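Local coordinates for protein SidF, inhibitor of growth family, member 3 (Legionella pneumophila subsp. pneumophila, PDB 4FYE) that acts as a phosphoinositide phosphatase, probably removing the 3-phosphate from phosphatidylinositol 3,4,5-trisphosphate, at residues A127-S132 with E699-Q704; S136-F141 with N730-K735. The protein carries 1 engineered substitution. All blocks are in the same frame, centred on the assembly; numbering follows the deposited sequence.

From the N terminus, the chain leaves helix 98-119 and enters a loop whose residues 127-132 belong to contact 1; residues 136-141, opening helix 136-163, follow after three residues and belong to contact 2. Their partners come near the C terminus in the same order: 699-704, running into helix 701-712, and then 730-735, running into helix 733-741. Contact 1 closes a loop of 566 intervening residues and contact 2 one of 588. Because the segments interleave, the two closures cross instead of nesting. Together they join the loop and the start of helix 136-163 to the beginnings of helices 701-712 and 733-741. Their centres lie about 10 Å apart, linked by a probable hydrogen bond from Asn730 ND2 to Ser131 O (2.6 Å).

Contact 1 (A127-S132 with E699-Q704); sequences ADLFSS and ELTTIQ
Leu129 and Phe130 both carry CG beside the backbone N, at chi1 -79° and -56°, and these rotations bring CD1 of Leu129 and the ring of Phe130 to the same hydroxyl of Thr701. Leu129 CD1 lies 4.0 Å from Thr701 OG1, the two side chains running antiparallel alongside one another. Thr701 OG1 also sits at the edge of the Phe130 ring, near its plane, 4.4 Å from Phe130 CZ. These are van der Waals distances, consistent with a small, buried contact of 89 Å². The ring is backed by its neighbour: Leu129 CB stands 3.8 Å above the ring plane, over the centre. Thr701 also touches Arg655 of helix 652-668 and Asp729. The turn that presents both hydrophobic groups is braced by Asp128, whose OD1 accepts from Phe130 N at 3.0 Å (N-H...O angle 163°), the donor lying well above the carboxylate plane. Asp128 OD2 forms a salt bridge with Arg63, so both carboxylate oxygens are engaged, while Gln68 OE1 accepts from Leu129 N. The Asp128 OD1 to Phe130 N bond makes an Asx turn, here within the loop joining helices 98-119 and 136-163.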
# COMPACT_ATOMS: atom_id res chain seq x y z
N ALA A 127 -21.64 8.18 14.84
CA ALA A 127 -20.65 9.21 15.08
C ALA A 127 -20.73 10.19 13.94
O ALA A 127 -21.28 9.88 12.91
CB ALA A 127 -19.26 8.61 15.15
N ASP A 128 -20.19 11.38 14.15
CA ASP A 128 -19.90 12.30 13.07
C ASP A 128 -18.38 12.53 13.08
O ASP A 128 -17.81 13.07 14.06
CB ASP A 128 -20.64 13.60 13.23
CG ASP A 128 -20.26 14.64 12.12
OD1 ASP A 128 -19.65 14.27 11.06
OD2 ASP A 128 -20.58 15.85 12.31
N LEU A 129 -17.74 12.08 12.02
CA LEU A 129 -16.29 12.13 11.84
C LEU A 129 -15.80 13.54 11.55
O LEU A 129 -14.59 13.79 11.69
CB LEU A 129 -15.86 11.32 10.63
CG LEU A 129 -15.76 9.79 10.75
CD1 LEU A 129 -15.08 9.24 9.53
CD2 LEU A 129 -15.06 9.29 11.99
N PHE A 130 -16.69 14.47 11.20
CA PHE A 130 -16.17 15.71 10.63
C PHE A 130 -16.50 16.84 11.51
O PHE A 130 -16.60 17.94 11.11
CB PHE A 130 -16.75 15.94 9.26
CG PHE A 130 -16.49 14.78 8.36
CD1 PHE A 130 -15.14 14.37 8.11
CD2 PHE A 130 -17.55 14.04 7.81
CE1 PHE A 130 -14.89 13.27 7.32
CE2 PHE A 130 -17.28 12.93 7.02
CZ PHE A 130 -15.94 12.56 6.77
N SER A 131 -16.59 16.51 12.76
CA SER A 131 -16.95 17.39 13.80
C SER A 131 -16.05 17.03 14.97
O SER A 131 -15.44 15.92 15.02
CB SER A 131 -18.35 16.86 14.21
OG SER A 131 -18.94 17.91 14.79
N SER A 132 -16.11 17.81 16.02
CA SER A 132 -15.29 17.50 17.19
C SER A 132 -15.67 16.24 17.98
O SER A 132 -16.85 15.98 18.24
CB SER A 132 -15.23 18.71 18.10
OG SER A 132 -14.92 18.25 19.37
N GLU A 699 -13.93 12.60 1.73
CA GLU A 699 -14.40 11.42 1.00
C GLU A 699 -13.53 10.20 1.35
O GLU A 699 -14.03 9.06 1.42
CB GLU A 699 -14.37 11.64 -0.51
CG GLU A 699 -15.29 12.73 -1.09
CD GLU A 699 -16.75 12.43 -0.86
OE1 GLU A 699 -17.55 13.31 -1.16
OE2 GLU A 699 -17.13 11.33 -0.37
N LEU A 700 -12.25 10.45 1.61
CA LEU A 700 -11.21 9.41 1.59
C LEU A 700 -11.21 8.42 2.76
O LEU A 700 -10.54 7.39 2.71
CB LEU A 700 -9.85 10.06 1.43
CG LEU A 700 -9.95 11.11 0.34
CD1 LEU A 700 -8.71 11.98 0.37
CD2 LEU A 700 -10.12 10.43 -1.01
N THR A 701 -11.98 8.63 3.82
CA THR A 701 -11.87 7.60 4.92
C THR A 701 -12.75 6.42 4.65
O THR A 701 -12.63 5.33 5.27
CB THR A 701 -12.21 8.17 6.28
OG1 THR A 701 -13.14 9.25 6.08
CG2 THR A 701 -10.89 8.69 6.95
N THR A 702 -13.62 6.58 3.68
CA THR A 702 -14.60 5.53 3.50
C THR A 702 -14.03 4.22 2.96
O THR A 702 -14.35 3.16 3.51
CB THR A 702 -15.98 6.04 2.96
OG1 THR A 702 -16.18 5.61 1.65
CG2 THR A 702 -16.10 7.50 3.04
N ILE A 703 -13.11 4.28 2.00
CA ILE A 703 -12.40 3.09 1.49
C ILE A 703 -11.55 2.47 2.61
O ILE A 703 -11.45 1.25 2.65
CB ILE A 703 -11.56 3.39 0.20
CG1 ILE A 703 -11.27 2.13 -0.60
CG2 ILE A 703 -10.21 4.10 0.49
CD1 ILE A 703 -12.46 1.65 -1.38
N GLN A 704 -11.00 3.29 3.54
CA GLN A 704 -10.23 2.79 4.65
C GLN A 704 -11.11 1.98 5.58
O GLN A 704 -10.70 0.95 6.05
CB GLN A 704 -9.56 3.94 5.46
CG GLN A 704 -8.57 4.72 4.62
CD GLN A 704 -7.99 5.88 5.39
OE1 GLN A 704 -7.96 7.02 4.88
NE2 GLN A 704 -7.52 5.62 6.62

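Contact 2 (S136-F141 with N730-K735); sequences SANKDF and NGLFGK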
# COMPACT_ATOMS: atom_id res chain seq x y z
N SER A 136 -21.48 17.19 21.94
CA SER A 136 -22.33 16.35 22.79
C SER A 136 -22.77 15.06 22.04
O SER A 136 -22.95 13.99 22.64
CB SER A 136 -23.53 17.10 23.38
OG SER A 136 -24.28 17.68 22.33
N ALA A 137 -22.94 15.17 20.73
CA ALA A 137 -23.38 14.01 19.96
C ALA A 137 -22.30 12.91 19.86
O ALA A 137 -22.61 11.72 20.03
CB ALA A 137 -23.95 14.43 18.60
N ASN A 138 -21.04 13.30 19.68
CA ASN A 138 -19.96 12.31 19.68
C ASN A 138 -19.65 11.72 21.09
O ASN A 138 -19.25 10.59 21.22
CB ASN A 138 -18.71 12.85 18.97
CG ASN A 138 -18.87 12.95 17.42
OD1 ASN A 138 -18.32 13.84 16.77
ND2 ASN A 138 -19.42 11.92 16.83
N LYS A 139 -19.90 12.47 22.14
CA LYS A 139 -19.72 12.02 23.50
C LYS A 139 -20.72 10.93 23.81
O LYS A 139 -20.40 9.93 24.50
CB LYS A 139 -19.97 13.17 24.49
CG LYS A 139 -18.70 13.97 24.78
CD LYS A 139 -18.79 14.63 26.15
CE LYS A 139 -18.94 16.13 26.06
NZ LYS A 139 -19.75 16.65 27.21
N ASP A 140 -21.93 11.12 23.29
CA ASP A 140 -22.94 10.08 23.35
C ASP A 140 -22.57 8.83 22.56
O ASP A 140 -22.68 7.69 23.07
CB ASP A 140 -24.27 10.64 22.89
CG ASP A 140 -24.88 11.56 23.92
OD1 ASP A 140 -24.45 11.47 25.11
OD2 ASP A 140 -25.77 12.37 23.55
N PHE A 141 -22.10 9.04 21.32
CA PHE A 141 -21.57 7.95 20.55
C PHE A 141 -20.52 7.22 21.35
O PHE A 141 -20.64 5.98 21.45
CB PHE A 141 -20.98 8.44 19.24
CG PHE A 141 -20.15 7.42 18.52
CD1 PHE A 141 -20.73 6.53 17.65
CD2 PHE A 141 -18.79 7.40 18.67
CE1 PHE A 141 -19.96 5.62 16.92
CE2 PHE A 141 -18.00 6.48 17.97
CZ PHE A 141 -18.58 5.59 17.10
N ASN A 730 -11.93 12.99 12.52
CA ASN A 730 -11.49 13.21 13.85
C ASN A 730 -11.01 11.88 14.53
O ASN A 730 -10.91 11.83 15.75
CB ASN A 730 -12.65 13.79 14.61
CG ASN A 730 -13.90 12.83 14.70
OD1 ASN A 730 -13.84 11.66 14.37
ND2 ASN A 730 -15.01 13.35 15.22
N GLY A 731 -10.79 10.83 13.73
CA GLY A 731 -10.22 9.55 14.17
C GLY A 731 -11.21 8.59 14.81
O GLY A 731 -10.81 7.52 15.23
N LEU A 732 -12.50 8.92 14.91
CA LEU A 732 -13.43 8.02 15.61
C LEU A 732 -13.54 6.57 15.10
O LEU A 732 -13.97 5.65 15.85
CB LEU A 732 -14.82 8.64 15.74
CG LEU A 732 -14.89 9.71 16.84
CD1 LEU A 732 -16.31 10.25 16.94
CD2 LEU A 732 -14.43 9.11 18.17
N PHE A 733 -13.26 6.35 13.82
CA PHE A 733 -13.10 4.99 13.34
C PHE A 733 -12.05 4.21 14.12
O PHE A 733 -12.15 2.97 14.20
CB PHE A 733 -12.91 4.89 11.79
CG PHE A 733 -14.22 4.68 11.05
CD1 PHE A 733 -15.05 3.62 11.38
CD2 PHE A 733 -14.62 5.53 10.03
CE1 PHE A 733 -16.25 3.39 10.71
CE2 PHE A 733 -15.82 5.31 9.34
CZ PHE A 733 -16.65 4.24 9.69
N GLY A 734 -11.07 4.90 14.75
CA GLY A 734 -10.08 4.21 15.61
C GLY A 734 -10.67 3.46 16.79
O GLY A 734 -10.26 2.34 17.09
N LYS A 735 -11.68 4.05 17.42
CA LYS A 735 -12.38 3.44 18.56
C LYS A 735 -13.18 2.22 18.16
O LYS A 735 -13.31 1.30 18.92
CB LYS A 735 -13.35 4.43 19.24
CG LYS A 735 -12.83 5.83 19.51
CD LYS A 735 -11.76 5.82 20.59
CE LYS A 735 -10.90 7.10 20.48
NZ LYS A 735 -9.61 6.99 21.23
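Leu732 CD1 is the focus of the close packing, for it meets two side chains one helical turn apart on helix 136-163. It lies 3.8 Å from Asn138 CG and 4.1 Å from Asn138 CB, the leucine lying at a slant to the asparagine side chain. It also touches Phe141 CD2 at 4.2 Å, approaching the ring obliquely. Phe141 reaches this position because its CG is anti to the backbone N (chi1 167°). All three residues are buried, and Ala127 of the preceding loop and Val71 of helix 71-92 pack against Phe141 as well. The backbone that delivers Leu732 is shaped by an Asx turn: Asn730 OD1 accepts from Leu732 N at 3.1 Å (N-H...O angle 159°), with the donor tilted from the carbonyl plane. Gly731, at the centre of the turn, has a positive phi, and its carbonyl oxygen accepts from Gly734 N at 2.7 Å as the chain passes into helix 733-741. Packing is looser toward Asn730, which is partly exposed: helix 136-163 buries 15 Å² of it, against 64 Å² of Leu732. Its amide and that of Asn138 come from opposite directions with their planes 72° apart, and Asn730 ND2 is hydrogen-bonded to Ser131 O, with a weak bond to Asp128 O. Lys735 is more open still: its CB starts toward the other segment, but the rest of the exposed chain leads away, touching Leu142 and Leu145 farther along helix 136-163.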